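Local structure of uncharacterized protein (Pseudomonas aeruginosa UCBPP-PA14, 3FD9) at residues T131-R134 against Q135-K139; K163-A166 against R167-Q171; C218-Q221 against P222-L226. The protein restrains the type III secretion regulon as an antiactivator, disrupting self-association and DNA binding of the activator ExsA until ExsC relieves it. All blocks are in the same frame, centred on the assembly; numbering follows the deposited sequence.

How the contacts relate
Three helical turns follow one another along the chain as contacts 1, 2 and 3, two in a long hairpin and one at the end of a short helix. Contacts 1 and 2 sit on the consecutive helices 119-147 and 157-189, inside the helical hairpin domain. Their centres are about 11 Å apart, and they touch directly: Ser-133 OG and Gln-165 NE2 lie 2.9 Å apart, a probable hydrogen bond. Contact 3 ends the short helix 217-223 in the C-terminal domain, its centre about 45 Å from that of contact 1, across the chain's centre. The hairpin turns also meet another copy of the protein, whereas contact 3 packs within its own chain.

Contact 1 (T131-R134 against Q135-K139)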
# COMPACT_ATOMS: atom_id res chain seq x y z
N THR A 131 4.71 -4.35 16.60
CA THR A 131 5.36 -3.12 16.18
C THR A 131 6.65 -2.84 16.95
O THR A 131 7.70 -2.63 16.36
CB THR A 131 4.41 -1.92 16.37
OG1 THR A 131 3.23 -2.12 15.59
CG2 THR A 131 5.09 -0.62 15.95
N GLN A 132 6.56 -2.82 18.28
CA GLN A 132 7.74 -2.61 19.12
C GLN A 132 8.80 -3.64 18.77
O GLN A 132 10.00 -3.35 18.80
CB GLN A 132 7.37 -2.72 20.60
CG GLN A 132 8.56 -2.92 21.55
CD GLN A 132 9.37 -1.65 21.78
OE1 GLN A 132 9.18 -0.64 21.10
NE2 GLN A 132 10.28 -1.70 22.76
N SER A 133 8.36 -4.85 18.45
CA SER A 133 9.26 -5.92 18.07
C SER A 133 9.96 -5.58 16.76
O SER A 133 11.19 -5.59 16.67
CB SER A 133 8.50 -7.23 17.94
OG SER A 133 9.39 -8.32 17.80
N ARG A 134 9.15 -5.28 15.74
CA ARG A 134 9.66 -4.87 14.44
C ARG A 134 10.66 -3.74 14.62
O ARG A 134 11.76 -3.78 14.09
CB ARG A 134 8.52 -4.41 13.54
CG ARG A 134 8.81 -4.53 12.06
CD ARG A 134 8.30 -5.86 11.49
NE ARG A 134 8.36 -6.95 12.46
CZ ARG A 134 9.40 -7.78 12.61
NH1 ARG A 134 10.48 -7.63 11.85
NH2 ARG A 134 9.36 -8.74 13.52
N GLN A 135 10.25 -2.73 15.38
CA GLN A 135 11.08 -1.56 15.63
C GLN A 135 12.45 -1.93 16.18
O GLN A 135 13.46 -1.32 15.83
CB GLN A 135 10.37 -0.59 16.58
CG GLN A 135 9.28 0.20 15.91
CD GLN A 135 9.75 0.82 14.61
OE1 GLN A 135 10.89 1.27 14.51
NE2 GLN A 135 8.88 0.83 13.60
N LEU A 136 12.48 -2.93 17.05
CA LEU A 136 13.74 -3.38 17.63
C LEU A 136 14.61 -4.11 16.60
O LEU A 136 15.84 -4.11 16.72
CB LEU A 136 13.49 -4.27 18.85
CG LEU A 136 12.86 -3.63 20.08
CD1 LEU A 136 12.55 -4.68 21.13
CD2 LEU A 136 13.77 -2.55 20.65
N ARG A 137 13.99 -4.72 15.60
CA ARG A 137 14.75 -5.39 14.55
C ARG A 137 15.38 -4.35 13.62
O ARG A 137 16.57 -4.41 13.33
CB ARG A 137 13.87 -6.36 13.76
CG ARG A 137 13.19 -7.39 14.63
CD ARG A 137 12.72 -8.60 13.83
NE ARG A 137 11.83 -9.44 14.62
CZ ARG A 137 12.23 -10.29 15.56
NH1 ARG A 137 13.53 -10.42 15.83
NH2 ARG A 137 11.35 -11.02 16.23
N ILE A 138 14.57 -3.41 13.16
CA ILE A 138 15.08 -2.27 12.40
C ILE A 138 16.19 -1.59 13.18
O ILE A 138 17.14 -1.06 12.61
CB ILE A 138 13.97 -1.25 12.11
CG1 ILE A 138 13.13 -1.68 10.90
CG2 ILE A 138 14.57 0.13 11.85
CD1 ILE A 138 12.32 -2.94 11.11
N LYS A 139 16.06 -1.61 14.50
CA LYS A 139 17.00 -0.93 15.38
C LYS A 139 18.28 -1.75 15.56
O LYS A 139 19.32 -1.22 15.94
CB LYS A 139 16.34 -0.66 16.74
CG LYS A 139 16.74 0.66 17.41
CD LYS A 139 17.87 0.48 18.42
CE LYS A 139 18.06 1.74 19.26
NZ LYS A 139 19.06 1.57 20.35
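Gln-135 N and Thr-131 O, 2.7 Å apart, make the first of the backbone hydrogen bonds that carry this turn of helix 119-147. Leu-136 N binds Gln-132 O, Arg-137 N binds Ser-133 O at 3.1 Å, and Ile-138 N binds Arg-134 O at 3.0 Å, each one turn back along the helix. Weak three-residue bonds accompany them, from Leu-136 N to Ser-133 O and from Arg-137 N to Arg-134 O.

The charged pair is Arg-134 and Arg-137, whose side chains cross obliquely with their guanidinium planes 28° apart. Arg-134 starts with CG opposite its backbone N (chi1 -156°) and then bends at chi2 and chi3, which carries its end forward along the helix to the edge of the Arg-137 guanidinium; Arg-137 runs extended from CG to NE. Arg-134 NH2 and Arg-137 NE, which meet there, are both N-H donors of like charge and so make no hydrogen bond. The Arg-137 group also nears Ser-133 OG, with NH2 3.7 Å from it, but that hydroxyl is hydrogen-bonded to Gln-165 of helix 157-189.

The other side-chain contacts are van der Waals. Ile-138 CD1 meets Arg-134 CG at 4.0 Å, the two side chains crossing at about a right angle. The amide of Gln-132 comes in at a slant, NE2 lying 4.1 Å from Leu-136 CD1, and Thr-131 CG2 rests 4.3 Å from Gln-135 CG.

The turn has neighbours on several sides. Gln-132 and Leu-136 touch helix 157-189 and also the second subunit, where Gln-135 packs on Ile-138; Ile-138 here packs on Gln-135 of the third subunit. The arrangement is that of an alpha-helix in an antiparallel helical hairpin whose first helix also packs against two other copies of the protein.

Contact 2 (K163-A166 against R167-Q171)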
# COMPACT_ATOMS: atom_id res chain seq x y z
N LYS A 163 17.76 -7.34 25.91
CA LYS A 163 16.73 -7.45 26.94
C LYS A 163 15.40 -6.87 26.47
O LYS A 163 14.33 -7.40 26.80
CB LYS A 163 17.18 -6.79 28.25
CG LYS A 163 18.32 -7.51 28.94
CD LYS A 163 18.30 -7.34 30.47
CE LYS A 163 18.90 -6.01 30.92
NZ LYS A 163 17.95 -4.87 30.81
N CYS A 164 15.45 -5.78 25.70
CA CYS A 164 14.23 -5.19 25.18
C CYS A 164 13.47 -6.19 24.33
O CYS A 164 12.26 -6.36 24.49
CB CYS A 164 14.53 -3.93 24.36
SG CYS A 164 14.88 -2.47 25.35
N GLN A 165 14.18 -6.85 23.43
CA GLN A 165 13.57 -7.83 22.55
C GLN A 165 13.12 -9.04 23.36
O GLN A 165 12.03 -9.57 23.15
CB GLN A 165 14.55 -8.26 21.45
CG GLN A 165 13.91 -9.12 20.37
CD GLN A 165 12.94 -8.35 19.49
OE1 GLN A 165 13.34 -7.43 18.77
NE2 GLN A 165 11.67 -8.74 19.53
N ALA A 166 13.96 -9.47 24.30
CA ALA A 166 13.62 -10.58 25.19
C ALA A 166 12.33 -10.29 25.95
O ALA A 166 11.37 -11.06 25.87
CB ALA A 166 14.77 -10.85 26.16
N ARG A 167 12.31 -9.19 26.69
CA ARG A 167 11.12 -8.77 27.42
C ARG A 167 9.91 -8.77 26.50
O ARG A 167 8.92 -9.45 26.75
CB ARG A 167 11.32 -7.39 28.03
CG ARG A 167 10.04 -6.75 28.57
CD ARG A 167 9.44 -7.54 29.72
NE ARG A 167 10.37 -7.68 30.84
CZ ARG A 167 10.93 -8.83 31.20
NH1 ARG A 167 10.66 -9.95 30.54
NH2 ARG A 167 11.77 -8.87 32.23
N THR A 168 10.00 -7.99 25.42
CA THR A 168 8.93 -7.92 24.44
C THR A 168 8.47 -9.32 24.09
O THR A 168 7.27 -9.59 24.03
CB THR A 168 9.37 -7.18 23.17
OG1 THR A 168 9.61 -5.80 23.47
CG2 THR A 168 8.29 -7.27 22.10
N GLN A 169 9.43 -10.20 23.86
CA GLN A 169 9.14 -11.58 23.48
C GLN A 169 8.38 -12.32 24.58
O GLN A 169 7.51 -13.14 24.29
CB GLN A 169 10.43 -12.32 23.15
CG GLN A 169 10.31 -13.31 22.01
CD GLN A 169 9.90 -12.65 20.70
OE1 GLN A 169 8.73 -12.29 20.51
NE2 GLN A 169 10.85 -12.48 19.79
N GLU A 170 8.72 -12.03 25.83
CA GLU A 170 8.09 -12.70 26.96
C GLU A 170 6.61 -12.39 27.01
O GLU A 170 5.78 -13.29 27.11
CB GLU A 170 8.74 -12.28 28.28
CG GLU A 170 10.26 -12.28 28.29
CD GLU A 170 10.86 -13.68 28.31
OE1 GLU A 170 10.18 -14.63 27.88
OE2 GLU A 170 12.02 -13.82 28.77
N GLN A 171 6.28 -11.10 26.94
CA GLN A 171 4.89 -10.69 27.06
C GLN A 171 4.05 -11.15 25.87
O GLN A 171 2.87 -11.42 26.02
CB GLN A 171 4.76 -9.18 27.28
CG GLN A 171 5.80 -8.33 26.59
CD GLN A 171 6.03 -7.02 27.33
OE1 GLN A 171 6.33 -5.99 26.71
NE2 GLN A 171 5.89 -7.05 28.65
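The carbonyl oxygen of Cys-164 is gripped twice by one residue, Thr-168. Thr-168 N donates to Cys-164 O at 2.9 Å, in the usual four-residue helical bond, and the hydroxyl Thr-168 OG1 donates to the same Cys-164 O, also at 2.9 Å. The two donors come from opposite faces of the carbonyl plane, both tilted from it. The threonine rotamer explains this: with chi1 at -67°, OG1 stands beside the backbone N and can turn back onto the preceding turn, while the methyl CG2 takes the position opposite that N. A buried hydroxyl thus finds its acceptor within its own helix.

Backbone bonds hold the rest of the turn. Arg-167 N reaches Lys-163 O at 2.7 Å, Gln-169 N reaches Gln-165 O at 2.8 Å, and Glu-170 N reaches Ala-166 O at 2.8 Å.

Among the side chains, Gln-165 and Gln-169 run side by side and point the same way. Their NE2 atoms come within 3.8 Å, but the amides, whose planes are 34° apart, are neighbours without a bond between them; the NE2 of Gln-165 is engaged by Ser-133. On the outer side the contact is mostly with backbone: Arg-167 CB lies against Lys-163 O, and the CG of Glu-170 folds back beside its own N against Ala-166 O. The Arg-167 guanidinium has Glu-170 CB at its edge.

Within helix 157-189 this turn forms part of the hairpin's helix-helix interface: Cys-164 and Gln-165 pack on Leu-136 and Thr-168 on Gln-132, all on helix 119-147. Lys-163 and Cys-164 meanwhile lean on Leu-149 and Val-146 of the second subunit.

Contact 3 (C218-Q221 against P222-L226); sequences CLWQ and PLCRL
Leu-223 N bonds to Leu-219 O at 3.2 Å and Cys-224 N to Trp-220 O at 3.0 Å, but Pro-222 has no N-H to offer Cys-218 O, so that helix 217-223 is kinked in its last turn before the helical path ends at Cys-224.

Among the side chains, the proline ring sets CD against Cys-218 O. Trp-220 takes contacts from two later side chains, Leu-223 and Cys-224. Leu-223, its CG opposite the backbone N (chi1 -161°), lays CD2 over one face of the indole as a CH-pi contact, 4.2 Å from the centroid of the six-membered ring of Trp-220 and offset toward its rim. Cys-224 SG approaches the five-membered ring obliquely, 3.8 Å from that centroid and 43° off its normal, in a sulfur-aromatic contact. Further round, Gln-221 and Arg-225 pass each other at a slant, with Gln-221 NE2 3.9 Å from Arg-225 CD; the charged end of Arg-225 forms a salt bridge with Asp-229.

Leu-219 packs on Val-236 and Trp-239 of helix 232-241 and also on Val-107 of helix 96-115, which Trp-220 and Leu-223 meet at Leu-104 and Met-99. Taken together, this is the C-terminal end of a short helix with a proline in its last turn, packed against helices 96-115 and 232-241.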
# COMPACT_ATOMS: atom_id res chain seq x y z
N CYS A 218 -31.52 -13.06 18.30
CA CYS A 218 -32.31 -11.94 17.79
C CYS A 218 -31.61 -11.19 16.66
O CYS A 218 -32.25 -10.46 15.91
CB CYS A 218 -32.76 -10.99 18.92
SG CYS A 218 -31.75 -11.04 20.40
N LEU A 219 -30.31 -11.39 16.53
CA LEU A 219 -29.60 -10.96 15.32
C LEU A 219 -29.79 -11.95 14.18
O LEU A 219 -30.03 -11.56 13.04
CB LEU A 219 -28.11 -10.81 15.58
CG LEU A 219 -27.32 -10.68 14.28
CD1 LEU A 219 -27.71 -9.39 13.57
CD2 LEU A 219 -25.81 -10.74 14.50
N TRP A 220 -29.69 -13.24 14.49
CA TRP A 220 -29.74 -14.26 13.46
C TRP A 220 -31.10 -14.39 12.80
O TRP A 220 -31.19 -14.49 11.58
CB TRP A 220 -29.30 -15.62 14.00
CG TRP A 220 -28.50 -16.39 12.99
CD1 TRP A 220 -28.93 -17.44 12.23
CD2 TRP A 220 -27.13 -16.15 12.60
NE1 TRP A 220 -27.91 -17.87 11.41
CE2 TRP A 220 -26.80 -17.10 11.62
CE3 TRP A 220 -26.16 -15.24 13.01
CZ2 TRP A 220 -25.54 -17.16 11.04
CZ3 TRP A 220 -24.91 -15.30 12.42
CH2 TRP A 220 -24.61 -16.25 11.46
N GLN A 221 -32.16 -14.40 13.60
CA GLN A 221 -33.51 -14.49 13.06
C GLN A 221 -33.71 -13.55 11.85
O GLN A 221 -34.02 -14.02 10.75
CB GLN A 221 -34.56 -14.28 14.15
CG GLN A 221 -35.82 -13.53 13.72
CD GLN A 221 -36.78 -14.38 12.91
OE1 GLN A 221 -36.73 -15.61 12.95
NE2 GLN A 221 -37.68 -13.72 12.18
N PRO A 222 -33.49 -12.24 12.04
CA PRO A 222 -33.64 -11.30 10.92
C PRO A 222 -32.60 -11.52 9.83
O PRO A 222 -32.87 -11.28 8.66
CB PRO A 222 -33.40 -9.94 11.56
CG PRO A 222 -33.52 -10.16 13.03
CD PRO A 222 -33.08 -11.55 13.27
N LEU A 223 -31.40 -11.95 10.22
CA LEU A 223 -30.31 -12.06 9.27
C LEU A 223 -30.64 -13.10 8.19
O LEU A 223 -30.29 -12.94 7.02
CB LEU A 223 -29.00 -12.41 9.99
CG LEU A 223 -27.71 -12.13 9.21
CD1 LEU A 223 -27.55 -10.64 8.99
CD2 LEU A 223 -26.50 -12.68 9.93
N CYS A 224 -31.33 -14.16 8.59
CA CYS A 224 -31.64 -15.25 7.68
C CYS A 224 -32.91 -15.00 6.89
O CYS A 224 -33.38 -15.89 6.18
CB CYS A 224 -31.77 -16.56 8.44
SG CYS A 224 -30.26 -17.07 9.23
N ARG A 225 -33.46 -13.80 7.02
CA ARG A 225 -34.70 -13.48 6.34
C ARG A 225 -34.57 -12.18 5.59
O ARG A 225 -35.57 -11.54 5.26
CB ARG A 225 -35.86 -13.39 7.33
CG ARG A 225 -35.93 -14.56 8.29
CD ARG A 225 -37.36 -14.97 8.54
NE ARG A 225 -37.86 -15.83 7.46
CZ ARG A 225 -38.72 -15.44 6.53
NH1 ARG A 225 -39.18 -14.19 6.53
NH2 ARG A 225 -39.12 -16.29 5.59
N LEU A 226 -33.35 -11.77 5.33
CA LEU A 226 -33.14 -10.49 4.69
C LEU A 226 -34.00 -10.36 3.43
O LEU A 226 -34.61 -9.32 3.19
CB LEU A 226 -31.66 -10.29 4.37
CG LEU A 226 -30.80 -10.04 5.61
CD1 LEU A 226 -29.34 -9.97 5.26
CD2 LEU A 226 -31.26 -8.77 6.29